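Side-chain contacts in similarities with probable monooxygenase (Photorhabdus luminescens, PDB 4HB9), which binds flavin-adenine dinucleotide and is probably a flavin-dependent monooxygenase of the aromatic-ring-hydroxylase type: residues A9-T14 against E116-G121; I45-F50 against T333-A338; D257-F262 against C268-S273. One frame throughout, in Å; residues are numbered along the deposited sequence.

From the N terminus, the chain first passes through the dinucleotide-binding turn 9-14, which waits about a hundred residues for its partner: interaction 1 closes when 116-121 ends helix 111-119 against it. Before that, 45-50 has gone by, and its partner 333-338 arrives only near the end of the fold, so the loops of interactions 1 and 2 cross. Interaction 2 joins strand 44-47 and the start of helix 49-58 to helix 330-349. Both touch FAD, and they touch each other, Ile11 CG2 lying 3.6 Å from Leu335 CD2. Interaction 3, within the long loop of interaction 2 but about 19 Å from it at the nearest atoms, folds the segment after strand 240-251 onto helix 264-274.

Interaction 1 of 3, residues A9-T14 against E116-G121; sequences AGIGGT and EILNKG. With FAD (flavin-adenine dinucleotide), chain B; EDO (1,2-ethanediol), chain L.
Thr14 meets Leu118 with its hydroxyl oxygen rather than its methyl: OG1 sits 3.3 Å from Leu118 CB, and both methyls of the leucine close round it. The oxygen is nonetheless satisfied, donating to Gly10 O at 2.8 Å. A chi1 of 57° sets OG1 between the backbone N and the carbonyl carbon of Thr14, which brings it to Gly10 O one turn back. Gly10 O thus takes two donors, the hydroxyl and Thr14 N, from opposite faces of its plane. Thr14 CG2 turns instead to Asn119 OD1, 3.6 Å away. On the cofactor side of Leu118, CD1 meets Ile11 CD1 at 4.0 Å, the two side chains crossing at about a right angle. One water extends the contact, donating to Ala9 O and to Asn119 OD1. Behind this packing the start of the helix faces the FAD diphosphate: Ile11 N donates to O1A, and Gly12 N to O1P at 2.8 Å with a nearly straight bond, as in Rossmann-type GxGxxG turns. The contact therefore sets the N-terminal turn of helix 11-22 against the last turn of helix 111-119, with Ile126 of strand 126-127 flanking Ala9 and Asn119 and Leu59 covering Leu118.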
loop_
_atom_site.group_PDB
_atom_site.type_symbol
_atom_site.label_atom_id
_atom_site.label_comp_id
_atom_site.label_asym_id
_atom_site.label_seq_id
_atom_site.Cartn_x
_atom_site.Cartn_y
_atom_site.Cartn_z
ATOM N N ALA A 9 6.140 2.572 -11.540
ATOM C CA ALA A 9 4.748 2.687 -11.957
ATOM C C ALA A 9 3.856 1.931 -10.975
ATOM O O ALA A 9 3.103 1.014 -11.354
ATOM C CB ALA A 9 4.553 2.147 -13.341
ATOM N N GLY A 10 3.964 2.311 -9.708
ATOM C CA GLY A 10 3.074 1.812 -8.658
ATOM C C GLY A 10 1.929 2.769 -8.432
ATOM O O GLY A 10 1.609 3.606 -9.272
ATOM N N ILE A 11 1.303 2.665 -7.273
ATOM C CA ILE A 11 0.160 3.501 -6.969
ATOM C C ILE A 11 0.516 4.982 -7.042
ATOM O O ILE A 11 -0.167 5.765 -7.713
ATOM C CB ILE A 11 -0.384 3.206 -5.554
ATOM C CG1 ILE A 11 -0.849 1.748 -5.421
ATOM C CG2 ILE A 11 -1.520 4.144 -5.207
ATOM C CD1 ILE A 11 -1.903 1.299 -6.395
ATOM N N GLY A 12 1.566 5.366 -6.320
ATOM C CA GLY A 12 1.992 6.756 -6.256
ATOM C C GLY A 12 2.505 7.323 -7.564
ATOM O O GLY A 12 2.110 8.414 -7.963
ATOM N N GLY A 13 3.366 6.570 -8.235
ATOM C CA GLY A 13 4.036 7.049 -9.448
ATOM C C GLY A 13 3.083 7.287 -10.600
ATOM O O GLY A 13 3.190 8.280 -11.320
ATOM N N THR A 14 2.130 6.383 -10.772
ATOM C CA THR A 14 1.127 6.550 -11.811
ATOM C C THR A 14 0.210 7.715 -11.503
ATOM O O THR A 14 -0.073 8.532 -12.390
ATOM C CB THR A 14 0.321 5.251 -12.048
ATOM O OG1 THR A 14 -0.297 4.822 -10.840
ATOM C CG2 THR A 14 1.192 4.149 -12.574
ATOM N N GLU A 116 -4.866 -1.283 -13.156
ATOM C CA GLU A 116 -5.312 -1.178 -14.550
ATOM C C GLU A 116 -5.890 0.202 -14.847
ATOM O O GLU A 116 -5.612 0.776 -15.910
ATOM C CB GLU A 116 -6.336 -2.277 -14.903
ATOM C CG GLU A 116 -5.742 -3.679 -14.889
ATOM C CD GLU A 116 -4.510 -3.822 -15.776
ATOM O OE1 GLU A 116 -4.660 -3.830 -17.003
ATOM O OE2 GLU A 116 -3.392 -3.946 -15.237
ATOM N N ILE A 117 -6.660 0.748 -13.897
ATOM C CA ILE A 117 -7.214 2.079 -14.019
ATOM C C ILE A 117 -6.146 3.171 -13.982
ATOM O O ILE A 117 -6.177 4.106 -14.778
ATOM C CB ILE A 117 -8.280 2.315 -12.942
ATOM C CG1 ILE A 117 -9.489 1.431 -13.262
ATOM C CG2 ILE A 117 -8.667 3.776 -12.850
ATOM C CD1 ILE A 117 -10.441 1.301 -12.094
ATOM N N LEU A 118 -5.211 3.040 -13.052
ATOM C CA LEU A 118 -4.061 3.939 -12.997
ATOM C C LEU A 118 -3.180 3.856 -14.253
ATOM O O LEU A 118 -2.672 4.891 -14.713
ATOM C CB LEU A 118 -3.232 3.683 -11.753
ATOM C CG LEU A 118 -3.869 4.324 -10.510
ATOM C CD1 LEU A 118 -3.235 3.727 -9.275
ATOM C CD2 LEU A 118 -3.708 5.846 -10.518
ATOM N N ASN A 119 -3.010 2.662 -14.817
ATOM C CA ASN A 119 -2.167 2.517 -16.012
ATOM C C ASN A 119 -2.804 3.053 -17.289
ATOM O O ASN A 119 -2.093 3.429 -18.228
ATOM C CB ASN A 119 -1.750 1.064 -16.228
ATOM C CG ASN A 119 -0.746 0.584 -15.199
ATOM O OD1 ASN A 119 -0.229 1.354 -14.408
ATOM N ND2 ASN A 119 -0.480 -0.714 -15.202
ATOM N N LYS A 120 -4.139 3.133 -17.322
ATOM C CA LYS A 120 -4.844 3.549 -18.514
ATOM C C LYS A 120 -4.451 4.996 -18.847
ATOM O O LYS A 120 -4.510 5.860 -17.994
ATOM C CB LYS A 120 -6.356 3.459 -18.286
ATOM C CG LYS A 120 -7.207 3.992 -19.413
ATOM C CD LYS A 120 -7.402 2.958 -20.517
ATOM C CE LYS A 120 -8.448 3.416 -21.532
ATOM N NZ LYS A 120 -9.714 3.854 -20.864
ATOM N N GLY A 121 -4.077 5.256 -20.096
ATOM C CA GLY A 121 -3.701 6.604 -20.490
ATOM C C GLY A 121 -2.210 6.852 -20.365
ATOM O O GLY A 121 -1.743 7.888 -20.822
HETATM P PA FAD B . 4.215 0.425 -4.992
HETATM O O1A FAD B . 2.751 0.581 -5.307
HETATM O O2A FAD B . 4.831 -0.757 -4.325
HETATM O O5B FAD B . 5.037 0.726 -6.332
HETATM C C5B FAD B . 6.449 0.647 -6.388
HETATM C C4B FAD B . 6.773 0.432 -7.854
HETATM O O4B FAD B . 8.184 0.636 -8.048
HETATM C C3B FAD B . 6.429 -0.984 -8.358
HETATM O O3B FAD B . 5.753 -0.944 -9.615
HETATM C C2B FAD B . 7.799 -1.624 -8.468
HETATM O O2B FAD B . 7.911 -2.655 -9.432
HETATM C C1B FAD B . 8.661 -0.415 -8.859
HETATM N N9A FAD B . 10.096 -0.535 -8.591
HETATM C C8A FAD B . 10.694 -0.972 -7.451
HETATM N N7A FAD B . 12.052 -0.873 -7.544
HETATM C C5A FAD B . 12.309 -0.371 -8.771
HETATM C C6A FAD B . 13.544 -0.037 -9.505
HETATM N N6A FAD B . 14.721 -0.274 -8.881
HETATM N N1A FAD B . 13.435 0.446 -10.760
HETATM C C2A FAD B . 12.227 0.671 -11.326
HETATM N N3A FAD B . 11.054 0.396 -10.721
HETATM C C4A FAD B . 11.040 -0.123 -9.449
HETATM N N1 FAD B . -2.942 0.642 1.437
HETATM C C2 FAD B . -4.070 1.340 1.703
HETATM O O2 FAD B . -4.069 2.620 1.724
HETATM N N3 FAD B . -5.225 0.691 1.941
HETATM C C4 FAD B . -5.354 -0.638 1.993
HETATM O O4 FAD B . -6.475 -1.161 2.233
HETATM C C4X FAD B . -4.166 -1.463 1.758
HETATM N N5 FAD B . -4.207 -2.826 1.777
HETATM C C5X FAD B . -3.075 -3.535 1.561
HETATM C C6 FAD B . -3.094 -4.924 1.601
HETATM C C7 FAD B . -1.939 -5.677 1.372
HETATM C C7M FAD B . -1.962 -7.193 1.416
HETATM C C8 FAD B . -0.668 -4.989 1.095
HETATM C C8M FAD B . 0.598 -5.775 0.832
HETATM C C9 FAD B . -0.641 -3.598 1.054
HETATM C C9A FAD B . -1.787 -2.833 1.273
HETATM N N10 FAD B . -1.752 -1.421 1.232
HETATM C C10 FAD B . -2.919 -0.708 1.478
HETATM C "C1'" FAD B . -0.503 -0.667 1.002
HETATM C "C2'" FAD B . -0.306 -0.261 -0.457
HETATM O "O2'" FAD B . -0.482 -1.368 -1.324
HETATM C "C3'" FAD B . 1.105 0.297 -0.629
HETATM O "O3'" FAD B . 1.392 1.160 0.472
HETATM C "C4'" FAD B . 1.212 1.093 -1.922
HETATM O "O4'" FAD B . 1.358 0.170 -2.985
HETATM C "C5'" FAD B . 2.398 2.034 -1.927
HETATM O "O5'" FAD B . 2.389 2.707 -3.169
HETATM P P FAD B . 3.811 3.045 -3.843
HETATM O O1P FAD B . 3.451 3.658 -5.176
HETATM O O2P FAD B . 4.652 3.803 -2.850
HETATM O O3P FAD B . 4.610 1.671 -4.059
HETATM C C1 EDO L . 3.307 -3.204 -12.696
HETATM O O1 EDO L . 3.560 -1.818 -12.943
HETATM C C2 EDO L . 4.481 -3.749 -11.912
HETATM O O2 EDO L . 4.512 -3.184 -10.595
HETATM O O HOH W 1 1.849 -0.270 -13.331
#

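Interaction 2 of 3, residues I45-F50 against T333-A338. With FAD (flavin-adenine dinucleotide), chain B; EDO (1,2-ethanediol), chain D; EDO (1,2-ethanediol), chain G.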
loop_
_atom_site.group_PDB
_atom_site.type_symbol
_atom_site.label_atom_id
_atom_site.label_comp_id
_atom_site.label_asym_id
_atom_site.label_seq_id
_atom_site.Cartn_x
_atom_site.Cartn_y
_atom_site.Cartn_z
ATOM N N ILE A 45 -7.587 -2.952 -1.788
ATOM C CA ILE A 45 -7.157 -1.695 -1.182
ATOM C C ILE A 45 -8.420 -0.934 -0.796
ATOM O O ILE A 45 -9.385 -0.908 -1.543
ATOM C CB ILE A 45 -6.282 -0.921 -2.167
ATOM C CG1 ILE A 45 -4.906 -1.587 -2.204
ATOM C CG2 ILE A 45 -6.104 0.562 -1.758
ATOM C CD1 ILE A 45 -4.171 -1.310 -3.460
ATOM N N HIS A 46 -8.421 -0.354 0.394
ATOM C CA HIS A 46 -9.497 0.506 0.838
ATOM C C HIS A 46 -9.048 1.936 0.677
ATOM O O HIS A 46 -8.034 2.310 1.228
ATOM C CB HIS A 46 -9.807 0.229 2.292
ATOM C CG HIS A 46 -10.370 -1.133 2.517
ATOM N ND1 HIS A 46 -10.628 -1.637 3.771
ATOM C CD2 HIS A 46 -10.750 -2.088 1.636
ATOM C CE1 HIS A 46 -11.132 -2.855 3.652
ATOM N NE2 HIS A 46 -11.218 -3.153 2.367
ATOM N N ILE A 47 -9.794 2.701 -0.102
ATOM C CA ILE A 47 -9.472 4.089 -0.379
ATOM C C ILE A 47 -10.216 5.020 0.583
ATOM O O ILE A 47 -11.448 4.924 0.764
ATOM C CB ILE A 47 -9.780 4.416 -1.854
ATOM C CG1 ILE A 47 -8.894 3.576 -2.781
ATOM C CG2 ILE A 47 -9.661 5.916 -2.137
ATOM C CD1 ILE A 47 -7.409 3.844 -2.691
ATOM N N ASN A 48 -9.469 5.901 1.243
ATOM C CA ASN A 48 -10.087 6.842 2.167
ATOM C C ASN A 48 -10.217 8.220 1.523
ATOM O O ASN A 48 -10.004 8.355 0.321
ATOM C CB ASN A 48 -9.312 6.867 3.480
ATOM C CG ASN A 48 -7.932 7.494 3.343
ATOM O OD1 ASN A 48 -7.628 8.201 2.400
ATOM N ND2 ASN A 48 -7.091 7.209 4.288
ATOM N N SER A 49 -10.582 9.241 2.300
ATOM C CA SER A 49 -10.872 10.543 1.718
ATOM C C SER A 49 -9.660 11.191 1.046
ATOM O O SER A 49 -9.812 11.904 0.045
ATOM C CB SER A 49 -11.498 11.489 2.748
ATOM O OG SER A 49 -10.555 11.844 3.728
ATOM N N PHE A 50 -8.463 10.903 1.541
ATOM C CA PHE A 50 -7.244 11.456 0.960
ATOM C C PHE A 50 -6.938 10.805 -0.377
ATOM O O PHE A 50 -6.662 11.495 -1.351
ATOM C CB PHE A 50 -6.046 11.318 1.917
ATOM C CG PHE A 50 -6.205 12.078 3.206
ATOM C CD1 PHE A 50 -5.994 13.452 3.254
ATOM C CD2 PHE A 50 -6.547 11.415 4.383
ATOM C CE1 PHE A 50 -6.140 14.159 4.443
ATOM C CE2 PHE A 50 -6.699 12.120 5.578
ATOM C CZ PHE A 50 -6.490 13.490 5.602
ATOM N N THR A 333 -1.680 7.100 1.380
ATOM C CA THR A 333 -0.591 8.070 1.623
ATOM C C THR A 333 0.239 8.312 0.362
ATOM O O THR A 333 0.604 9.463 0.075
ATOM C CB THR A 333 0.278 7.646 2.815
ATOM O OG1 THR A 333 -0.575 7.409 3.930
ATOM C CG2 THR A 333 1.202 8.757 3.199
ATOM N N ALA A 334 0.500 7.254 -0.416
ATOM C CA ALA A 334 1.154 7.408 -1.711
ATOM C C ALA A 334 0.359 8.329 -2.669
ATOM O O ALA A 334 0.932 9.201 -3.354
ATOM C CB ALA A 334 1.390 6.063 -2.361
ATOM N N LEU A 335 -0.953 8.146 -2.693
ATOM C CA LEU A 335 -1.845 8.997 -3.477
ATOM C C LEU A 335 -1.841 10.443 -2.981
ATOM O O LEU A 335 -1.753 11.378 -3.772
ATOM C CB LEU A 335 -3.273 8.438 -3.445
ATOM C CG LEU A 335 -3.428 7.127 -4.190
ATOM C CD1 LEU A 335 -4.789 6.490 -3.874
ATOM C CD2 LEU A 335 -3.214 7.320 -5.684
ATOM N N ARG A 336 -1.947 10.608 -1.666
ATOM C CA ARG A 336 -1.863 11.913 -1.047
ATOM C C ARG A 336 -0.574 12.655 -1.442
ATOM O O ARG A 336 -0.624 13.849 -1.750
ATOM C CB ARG A 336 -1.909 11.753 0.465
ATOM C CG ARG A 336 -2.123 13.025 1.235
ATOM C CD ARG A 336 -2.314 12.684 2.699
ATOM N NE ARG A 336 -2.478 13.878 3.513
ATOM C CZ ARG A 336 -2.685 13.861 4.833
ATOM N NH1 ARG A 336 -2.760 12.716 5.496
ATOM N NH2 ARG A 336 -2.836 14.995 5.484
ATOM N N ASP A 337 0.558 11.957 -1.365
ATOM C CA ASP A 337 1.855 12.503 -1.799
ATOM C C ASP A 337 1.807 12.940 -3.273
ATOM O O ASP A 337 2.294 14.016 -3.634
ATOM C CB ASP A 337 2.973 11.482 -1.706
ATOM C CG ASP A 337 3.361 11.090 -0.272
ATOM O OD1 ASP A 337 2.935 11.709 0.734
ATOM O OD2 ASP A 337 4.108 10.098 -0.168
ATOM N N ALA A 338 1.218 12.106 -4.117
ATOM C CA ALA A 338 1.172 12.368 -5.571
ATOM C C ALA A 338 0.389 13.634 -5.897
ATOM O O ALA A 338 0.821 14.465 -6.711
ATOM C CB ALA A 338 0.612 11.158 -6.314
HETATM P PA FAD B . 4.215 0.425 -4.992
HETATM O O1A FAD B . 2.751 0.581 -5.307
HETATM O O2A FAD B . 4.831 -0.757 -4.325
HETATM O O5B FAD B . 5.037 0.726 -6.332
HETATM C C5B FAD B . 6.449 0.647 -6.388
HETATM C C4B FAD B . 6.773 0.432 -7.854
HETATM O O4B FAD B . 8.184 0.636 -8.048
HETATM C C3B FAD B . 6.429 -0.984 -8.358
HETATM O O3B FAD B . 5.753 -0.944 -9.615
HETATM C C2B FAD B . 7.799 -1.624 -8.468
HETATM O O2B FAD B . 7.911 -2.655 -9.432
HETATM C C1B FAD B . 8.661 -0.415 -8.859
HETATM N N9A FAD B . 10.096 -0.535 -8.591
HETATM C C8A FAD B . 10.694 -0.972 -7.451
HETATM N N7A FAD B . 12.052 -0.873 -7.544
HETATM C C5A FAD B . 12.309 -0.371 -8.771
HETATM C C6A FAD B . 13.544 -0.037 -9.505
HETATM N N6A FAD B . 14.721 -0.274 -8.881
HETATM N N1A FAD B . 13.435 0.446 -10.760
HETATM C C2A FAD B . 12.227 0.671 -11.326
HETATM N N3A FAD B . 11.054 0.396 -10.721
HETATM C C4A FAD B . 11.040 -0.123 -9.449
HETATM N N1 FAD B . -2.942 0.642 1.437
HETATM C C2 FAD B . -4.070 1.340 1.703
HETATM O O2 FAD B . -4.069 2.620 1.724
HETATM N N3 FAD B . -5.225 0.691 1.941
HETATM C C4 FAD B . -5.354 -0.638 1.993
HETATM O O4 FAD B . -6.475 -1.161 2.233
HETATM C C4X FAD B . -4.166 -1.463 1.758
HETATM N N5 FAD B . -4.207 -2.826 1.777
HETATM C C5X FAD B . -3.075 -3.535 1.561
HETATM C C6 FAD B . -3.094 -4.924 1.601
HETATM C C7 FAD B . -1.939 -5.677 1.372
HETATM C C7M FAD B . -1.962 -7.193 1.416
HETATM C C8 FAD B . -0.668 -4.989 1.095
HETATM C C8M FAD B . 0.598 -5.775 0.832
HETATM C C9 FAD B . -0.641 -3.598 1.054
HETATM C C9A FAD B . -1.787 -2.833 1.273
HETATM N N10 FAD B . -1.752 -1.421 1.232
HETATM C C10 FAD B . -2.919 -0.708 1.478
HETATM C "C1'" FAD B . -0.503 -0.667 1.002
HETATM C "C2'" FAD B . -0.306 -0.261 -0.457
HETATM O "O2'" FAD B . -0.482 -1.368 -1.324
HETATM C "C3'" FAD B . 1.105 0.297 -0.629
HETATM O "O3'" FAD B . 1.392 1.160 0.472
HETATM C "C4'" FAD B . 1.212 1.093 -1.922
HETATM O "O4'" FAD B . 1.358 0.170 -2.985
HETATM C "C5'" FAD B . 2.398 2.034 -1.927
HETATM O "O5'" FAD B . 2.389 2.707 -3.169
HETATM P P FAD B . 3.811 3.045 -3.843
HETATM O O1P FAD B . 3.451 3.658 -5.176
HETATM O O2P FAD B . 4.652 3.803 -2.850
HETATM O O3P FAD B . 4.610 1.671 -4.059
HETATM C C1 EDO D . -12.038 9.444 5.825
HETATM O O1 EDO D . -12.016 8.363 4.878
HETATM C C2 EDO D . -10.752 9.512 6.649
HETATM O O2 EDO D . -9.595 9.651 5.809
HETATM C C1 EDO G . -4.027 8.023 5.008
HETATM O O1 EDO G . -5.008 8.525 5.915
HETATM C C2 EDO G . -3.726 9.101 3.982
HETATM O O2 EDO G . -2.724 9.978 4.463
#
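Phe50 and Arg336 form a flat stack, the guanidinium lying over one ring face with the planes 11° apart and Arg336 CZ 3.8 Å from the ring centroid. The two side chains run alongside each other in the same direction, and Arg336 CZ comes within 3.5 Å of Phe50 CE1. Arg336 reaches this place fully extended, with CG anti to the backbone N (chi1 -168°) and the chain straight from CG to NE. Its charge thus meets the pi cloud as a cation-pi pair. Deeper in, Ile47 CD1 touches Leu335 CD1 at 3.9 Å, the side chains crossing at about a right angle.

One step out, an ethanediol (chain G), probably from the crystallisation liquor, lies at the guanidinium edge, in its plane, and its O2 accepts from Arg336 NH1 at 2.9 Å; Tyr369 makes a second cation-pi contact with the arginine. Phe50 itself stands in the first turn of helix 49-58, where Asn48 is the N-cap, its OD1 taking a weak bond from Phe50 N. Asn332 OD1 accepts from Asn48 N, and its ND2 donates to His46 O, tying the end of the strand to helix 330-349. His46 N in turn donates to FAD O4 at 2.8 Å (166°), while FAD N3 donates weakly to His46 O. This backbone pairing with the pyrimidine edge of the isoalloxazine belongs to the flavin site, where strand 44-47 and helix 330-349 meet.

Interaction 3 of 3, residues D257-F262 against C268-S273; sequences DNITDF and CDLVQS
Ile259 and Leu270 cross at about a right angle and meet methyl to methyl, CD1 against CD1 at 4.1 Å. Their CA atoms, the nearest pair between the segments, are 9.6 Å apart, so only the side-chain ends meet. In each the branch that makes contact stands anti to the backbone N, at chi1 -168° for CG1 of Ile259 and -171° for CG of Leu270, and this turns each end toward the other segment. Phe262 completes a three-way cluster. Its ring has Ile259 CD1 over one face, 3.7 Å above the plane and shifted toward the rim, while Leu270 CD1 approaches CE1 obliquely at 4.3 Å. The contact is wholly apolar and small, burying 82 Å². The bond from Phe262 N to Ile259 O closes the 3-10 turn 259-261, with Phe262 just beyond it, and Ser273 OG donates to Leu270 O at 2.6 Å, one turn further along the helix. The cluster thus folds the loop after strand 240-251 back on the helix that follows it, 264-274. Leu267 of that helix touches Ile259 and Phe262, Leu255 and Pro256 pack on Leu270, and His298 of strand 295-301 lies against Ile259.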
loop_
_atom_site.group_PDB
_atom_site.type_symbol
_atom_site.label_atom_id
_atom_site.label_comp_id
_atom_site.label_asym_id
_atom_site.label_seq_id
_atom_site.Cartn_x
_atom_site.Cartn_y
_atom_site.Cartn_z
ATOM N N ASP A 257 10.992 -18.417 14.592
ATOM C CA ASP A 257 12.032 -17.585 13.992
ATOM C C ASP A 257 11.890 -17.493 12.488
ATOM O O ASP A 257 12.084 -16.434 11.919
ATOM C CB ASP A 257 13.428 -18.160 14.284
ATOM C CG ASP A 257 13.823 -18.023 15.722
ATOM O OD1 ASP A 257 13.220 -17.183 16.423
ATOM O OD2 ASP A 257 14.739 -18.759 16.157
ATOM N N ASN A 258 11.556 -18.610 11.857
ATOM C CA ASN A 258 11.483 -18.670 10.399
ATOM C C ASN A 258 10.055 -18.757 9.877
ATOM O O ASN A 258 9.784 -19.369 8.844
ATOM C CB ASN A 258 12.315 -19.851 9.901
ATOM C CG ASN A 258 11.725 -21.183 10.278
ATOM O OD1 ASN A 258 11.100 -21.331 11.335
ATOM N ND2 ASN A 258 11.919 -22.173 9.413
ATOM N N ILE A 259 9.139 -18.088 10.569
ATOM C CA ILE A 259 7.739 -18.081 10.162
ATOM C C ILE A 259 7.581 -17.648 8.711
ATOM O O ILE A 259 6.723 -18.161 7.993
ATOM C CB ILE A 259 6.883 -17.219 11.136
ATOM C CG1 ILE A 259 5.405 -17.432 10.903
ATOM C CG2 ILE A 259 7.240 -15.751 11.041
ATOM C CD1 ILE A 259 4.954 -18.845 11.226
ATOM N N THR A 260 8.428 -16.737 8.236
ATOM C CA THR A 260 8.288 -16.269 6.858
ATOM C C THR A 260 8.585 -17.351 5.801
ATOM O O THR A 260 8.172 -17.221 4.653
ATOM C CB THR A 260 9.122 -15.004 6.582
ATOM O OG1 THR A 260 10.463 -15.230 7.000
ATOM C CG2 THR A 260 8.537 -13.836 7.313
ATOM N N ASP A 261 9.234 -18.436 6.201
ATOM C CA ASP A 261 9.460 -19.569 5.298
ATOM C C ASP A 261 8.433 -20.698 5.449
ATOM O O ASP A 261 8.577 -21.725 4.800
ATOM C CB ASP A 261 10.859 -20.145 5.506
ATOM C CG ASP A 261 11.956 -19.144 5.217
ATOM O OD1 ASP A 261 11.768 -18.262 4.350
ATOM O OD2 ASP A 261 13.007 -19.247 5.873
ATOM N N PHE A 262 7.407 -20.525 6.287
ATOM C CA PHE A 262 6.432 -21.592 6.512
ATOM C C PHE A 262 5.555 -21.793 5.262
ATOM O O PHE A 262 5.188 -20.831 4.599
ATOM C CB PHE A 262 5.525 -21.271 7.704
ATOM C CG PHE A 262 6.011 -21.815 9.025
ATOM C CD1 PHE A 262 5.112 -22.330 9.931
ATOM C CD2 PHE A 262 7.353 -21.788 9.375
ATOM C CE1 PHE A 262 5.517 -22.820 11.155
ATOM C CE2 PHE A 262 7.771 -22.283 10.597
ATOM C CZ PHE A 262 6.847 -22.823 11.481
ATOM N N CYS A 268 -1.569 -21.754 8.329
ATOM C CA CYS A 268 -2.956 -22.002 8.704
ATOM C C CYS A 268 -3.038 -22.770 10.031
ATOM O O CYS A 268 -3.746 -22.371 10.945
ATOM C CB CYS A 268 -3.648 -22.786 7.582
ATOM S SG CYS A 268 -5.448 -22.671 7.562
ATOM N N ASP A 269 -2.311 -23.878 10.113
ATOM C CA ASP A 269 -2.208 -24.666 11.333
ATOM C C ASP A 269 -1.765 -23.823 12.509
ATOM O O ASP A 269 -2.296 -23.925 13.597
ATOM C CB ASP A 269 -1.201 -25.811 11.134
ATOM C CG ASP A 269 -1.777 -26.964 10.328
ATOM O OD1 ASP A 269 -3.026 -27.006 10.186
ATOM O OD2 ASP A 269 -0.978 -27.811 9.833
ATOM N N LEU A 270 -0.778 -22.985 12.292
ATOM C CA LEU A 270 -0.290 -22.169 13.384
ATOM C C LEU A 270 -1.351 -21.212 13.934
ATOM O O LEU A 270 -1.490 -21.080 15.145
ATOM C CB LEU A 270 0.939 -21.421 12.961
ATOM C CG LEU A 270 1.554 -20.738 14.179
ATOM C CD1 LEU A 270 3.055 -20.965 14.194
ATOM C CD2 LEU A 270 1.166 -19.289 14.172
ATOM N N VAL A 271 -2.101 -20.544 13.059
ATOM C CA VAL A 271 -3.100 -19.597 13.527
ATOM C C VAL A 271 -4.207 -20.357 14.267
ATOM O O VAL A 271 -4.671 -19.922 15.364
ATOM C CB VAL A 271 -3.656 -18.760 12.370
ATOM C CG1 VAL A 271 -4.836 -17.912 12.820
ATOM C CG2 VAL A 271 -2.559 -17.883 11.795
ATOM N N GLN A 272 -4.626 -21.500 13.726
ATOM C CA GLN A 272 -5.614 -22.307 14.438
ATOM C C GLN A 272 -5.101 -22.732 15.816
ATOM O O GLN A 272 -5.865 -22.738 16.776
ATOM C CB GLN A 272 -6.031 -23.552 13.645
ATOM C CG GLN A 272 -6.831 -23.230 12.404
ATOM C CD GLN A 272 -7.215 -24.484 11.627
ATOM O OE1 GLN A 272 -7.994 -25.300 12.091
ATOM N NE2 GLN A 272 -6.664 -24.628 10.445
ATOM N N SER A 273 -3.828 -23.103 15.912
ATOM C CA SER A 273 -3.234 -23.432 17.229
ATOM C C SER A 273 -3.293 -22.265 18.201
ATOM O O SER A 273 -3.510 -22.471 19.404
ATOM C CB SER A 273 -1.799 -23.941 17.117
ATOM O OG SER A 273 -0.869 -22.871 16.916
#